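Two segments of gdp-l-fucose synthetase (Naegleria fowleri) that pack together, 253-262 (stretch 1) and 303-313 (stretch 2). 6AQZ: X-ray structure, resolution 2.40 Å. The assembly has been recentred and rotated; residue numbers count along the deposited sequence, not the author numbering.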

# COMPACT_ATOMS: atom_id res chain seq x y z
N ASN A 253 -19.10 -6.66 20.15
CA ASN A 253 -19.78 -7.81 19.57
C ASN A 253 -19.09 -8.40 18.34
O ASN A 253 -19.23 -9.60 18.09
CB ASN A 253 -21.22 -7.42 19.21
CG ASN A 253 -22.04 -7.02 20.43
OD1 ASN A 253 -22.48 -7.87 21.19
ND2 ASN A 253 -22.25 -5.69 20.62
N TYR A 254 -18.36 -7.60 17.58
CA TYR A 254 -17.96 -7.98 16.22
C TYR A 254 -16.60 -8.66 16.22
O TYR A 254 -15.60 -8.07 16.65
CB TYR A 254 -17.96 -6.74 15.34
CG TYR A 254 -17.81 -6.97 13.87
CD1 TYR A 254 -18.80 -7.62 13.13
CD2 TYR A 254 -16.72 -6.45 13.18
CE1 TYR A 254 -18.67 -7.80 11.76
CE2 TYR A 254 -16.59 -6.61 11.82
CZ TYR A 254 -17.56 -7.28 11.11
OH TYR A 254 -17.41 -7.43 9.75
N GLN A 255 -16.58 -9.91 15.72
CA GLN A 255 -15.40 -10.77 15.75
C GLN A 255 -14.72 -10.91 14.40
O GLN A 255 -13.65 -11.50 14.33
CB GLN A 255 -15.78 -12.18 16.23
CG GLN A 255 -16.06 -12.30 17.68
CD GLN A 255 -16.52 -13.67 18.06
OE1 GLN A 255 -17.12 -14.38 17.25
NE2 GLN A 255 -16.26 -14.05 19.30
N SER A 256 -15.36 -10.49 13.33
CA SER A 256 -14.81 -10.66 12.00
C SER A 256 -13.72 -9.62 11.74
O SER A 256 -13.81 -8.47 12.17
CB SER A 256 -15.94 -10.53 10.98
OG SER A 256 -15.50 -10.35 9.65
N GLU A 257 -12.69 -10.05 11.01
CA GLU A 257 -11.64 -9.15 10.55
C GLU A 257 -12.06 -8.36 9.31
O GLU A 257 -11.34 -7.44 8.92
CB GLU A 257 -10.36 -9.95 10.27
CG GLU A 257 -10.39 -10.77 8.96
CD GLU A 257 -9.09 -11.53 8.63
OE1 GLU A 257 -8.03 -11.30 9.26
OE2 GLU A 257 -9.13 -12.39 7.74
N GLU A 258 -13.19 -8.70 8.68
CA GLU A 258 -13.67 -7.91 7.54
C GLU A 258 -14.19 -6.56 8.04
O GLU A 258 -14.88 -6.51 9.06
CB GLU A 258 -14.82 -8.62 6.83
CG GLU A 258 -14.50 -10.03 6.40
CD GLU A 258 -13.37 -10.08 5.38
OE1 GLU A 258 -13.26 -9.14 4.55
OE2 GLU A 258 -12.59 -11.06 5.44
N PRO A 259 -13.89 -5.46 7.34
CA PRO A 259 -14.44 -4.16 7.77
C PRO A 259 -15.95 -4.20 7.69
O PRO A 259 -16.53 -4.94 6.89
CB PRO A 259 -13.86 -3.17 6.76
CG PRO A 259 -13.41 -4.00 5.58
CD PRO A 259 -13.06 -5.36 6.12
N ILE A 260 -16.60 -3.45 8.57
CA ILE A 260 -18.06 -3.32 8.56
C ILE A 260 -18.39 -1.86 8.31
O ILE A 260 -17.85 -0.98 8.99
CB ILE A 260 -18.70 -3.84 9.86
CG1 ILE A 260 -20.21 -3.66 9.81
CG2 ILE A 260 -18.14 -3.14 11.10
CD1 ILE A 260 -20.93 -4.29 11.02
N MET A 261 -19.24 -1.60 7.33
CA MET A 261 -19.61 -0.22 7.06
C MET A 261 -20.56 0.36 8.10
O MET A 261 -21.47 -0.31 8.59
CB MET A 261 -20.19 -0.10 5.68
CG MET A 261 -18.99 -0.12 4.83
SD MET A 261 -19.21 0.89 3.42
CE MET A 261 -19.76 -0.46 2.36
N LEU A 262 -20.31 1.62 8.43
CA LEU A 262 -21.19 2.40 9.31
C LEU A 262 -21.81 3.49 8.44
O LEU A 262 -21.15 4.48 8.13
CB LEU A 262 -20.39 2.98 10.46
CG LEU A 262 -19.48 2.07 11.30
CD1 LEU A 262 -18.92 2.83 12.52
CD2 LEU A 262 -20.20 0.80 11.71
N THR A 303 -23.76 5.54 -3.42
CA THR A 303 -24.41 4.79 -2.34
C THR A 303 -23.50 3.69 -1.81
O THR A 303 -22.92 2.92 -2.57
CB THR A 303 -25.73 4.19 -2.82
OG1 THR A 303 -26.61 5.22 -3.28
CG2 THR A 303 -26.40 3.39 -1.68
N SER A 304 -23.35 3.65 -0.49
CA SER A 304 -22.71 2.56 0.22
C SER A 304 -23.78 1.73 0.93
O SER A 304 -24.85 2.24 1.28
CB SER A 304 -21.65 3.10 1.19
OG SER A 304 -22.16 4.17 1.96
N SER A 305 -23.53 0.43 1.08
CA SER A 305 -24.50 -0.50 1.66
C SER A 305 -24.32 -0.65 3.16
O SER A 305 -23.20 -0.83 3.64
CB SER A 305 -24.38 -1.87 0.99
OG SER A 305 -25.01 -2.88 1.77
N ASN A 306 -25.42 -0.57 3.91
CA ASN A 306 -25.41 -0.87 5.33
C ASN A 306 -25.99 -2.25 5.64
O ASN A 306 -26.39 -2.50 6.78
CB ASN A 306 -26.16 0.20 6.12
CG ASN A 306 -27.66 0.10 5.99
OD1 ASN A 306 -28.20 -0.27 4.96
ND2 ASN A 306 -28.36 0.50 7.06
N ALA A 307 -26.02 -3.15 4.64
CA ALA A 307 -26.65 -4.45 4.82
C ALA A 307 -26.02 -5.23 5.96
O ALA A 307 -26.71 -5.94 6.69
CB ALA A 307 -26.59 -5.25 3.52
N LYS A 308 -24.69 -5.14 6.11
CA LYS A 308 -24.04 -5.98 7.11
C LYS A 308 -24.44 -5.57 8.53
O LYS A 308 -24.83 -6.42 9.35
CB LYS A 308 -22.52 -5.95 6.92
CG LYS A 308 -21.83 -6.80 7.96
CD LYS A 308 -20.69 -7.59 7.39
CE LYS A 308 -19.47 -6.75 7.19
NZ LYS A 308 -18.31 -7.59 6.83
N PHE A 309 -24.34 -4.28 8.85
CA PHE A 309 -24.72 -3.81 10.17
C PHE A 309 -26.21 -4.00 10.41
O PHE A 309 -26.63 -4.39 11.51
CB PHE A 309 -24.32 -2.33 10.32
CG PHE A 309 -24.47 -1.82 11.70
CD1 PHE A 309 -25.69 -1.34 12.15
CD2 PHE A 309 -23.40 -1.85 12.58
CE1 PHE A 309 -25.84 -0.86 13.45
CE2 PHE A 309 -23.54 -1.38 13.89
CZ PHE A 309 -24.76 -0.89 14.32
N LEU A 310 -27.03 -3.76 9.38
CA LEU A 310 -28.46 -3.96 9.52
C LEU A 310 -28.78 -5.43 9.79
O LEU A 310 -29.70 -5.75 10.55
CB LEU A 310 -29.17 -3.46 8.26
CG LEU A 310 -30.66 -3.74 8.26
CD1 LEU A 310 -31.35 -2.78 9.22
CD2 LEU A 310 -31.20 -3.60 6.86
N ARG A 311 -28.04 -6.34 9.16
CA ARG A 311 -28.25 -7.76 9.41
C ARG A 311 -27.68 -8.18 10.77
O ARG A 311 -28.26 -9.03 11.45
CB ARG A 311 -27.65 -8.58 8.26
CG ARG A 311 -27.32 -10.02 8.57
CD ARG A 311 -26.80 -10.80 7.34
NE ARG A 311 -25.44 -10.41 6.95
CZ ARG A 311 -24.35 -10.83 7.58
NH1 ARG A 311 -24.45 -11.64 8.63
NH2 ARG A 311 -23.15 -10.46 7.16
N LEU A 312 -26.55 -7.60 11.18
CA LEU A 312 -25.94 -8.04 12.43
C LEU A 312 -26.56 -7.36 13.64
O LEU A 312 -26.56 -7.94 14.74
CB LEU A 312 -24.43 -7.79 12.39
CG LEU A 312 -23.75 -8.79 11.45
CD1 LEU A 312 -22.25 -8.66 11.46
CD2 LEU A 312 -24.19 -10.21 11.84
N ASN A 313 -27.13 -6.17 13.48
CA ASN A 313 -27.69 -5.41 14.59
C ASN A 313 -29.01 -4.82 14.14
O ASN A 313 -29.14 -3.60 13.98
CB ASN A 313 -26.70 -4.34 15.06
CG ASN A 313 -27.07 -3.70 16.38
OD1 ASN A 313 -28.05 -4.08 17.03
ND2 ASN A 313 -26.25 -2.75 16.82
O HOH W 1 -17.94 -9.88 8.15

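Lys308 ties the two stretches together: its ammonium group donates hydrogen bonds from NZ to Tyr254 OH (3.1 Å) and from NZ to the backbone carbonyl Pro259 O (3.2 Å). A third goes to water 1, with Lys308 NZ 2.7 Å from the water O; the same water donates to Tyr254 OH (3.0 Å) and lies 2.9 Å from Ser256 OG. Within stretch 1, Tyr254 OH gives its proton to Glu258 O (2.8 Å), while its oxygen lone pairs accept from the lysine and the water. Ser256 OG in turn accepts from Glu258 N (3.0 Å), a local bond within stretch 1.

Around this polar cluster the contact is mainly van der Waals packing. The aliphatic part of Lys308 lies along Ile260, with CG 4.0 Å from Ile260 CG1, and Leu312 CD1 meets the edge of the Tyr254 ring at CE1 (3.7 Å). Ile260 CD1 approaches the edge of the Phe309 ring at CD2 (3.8 Å), and Leu262 CD2 comes within 4.2 Å of that same Phe309 CD2. Ahead of the helix, Met261 packs against the loop by van der Waals contact, its CE 3.7 Å from Ser305 O and its SD 4.0 Å from Ser304 CB. Strand 260-262 and helix 307-312 run nearly perpendicular (95°), their axes 7.4 Å apart at closest approach, and the stretches bury 437 Å² in all.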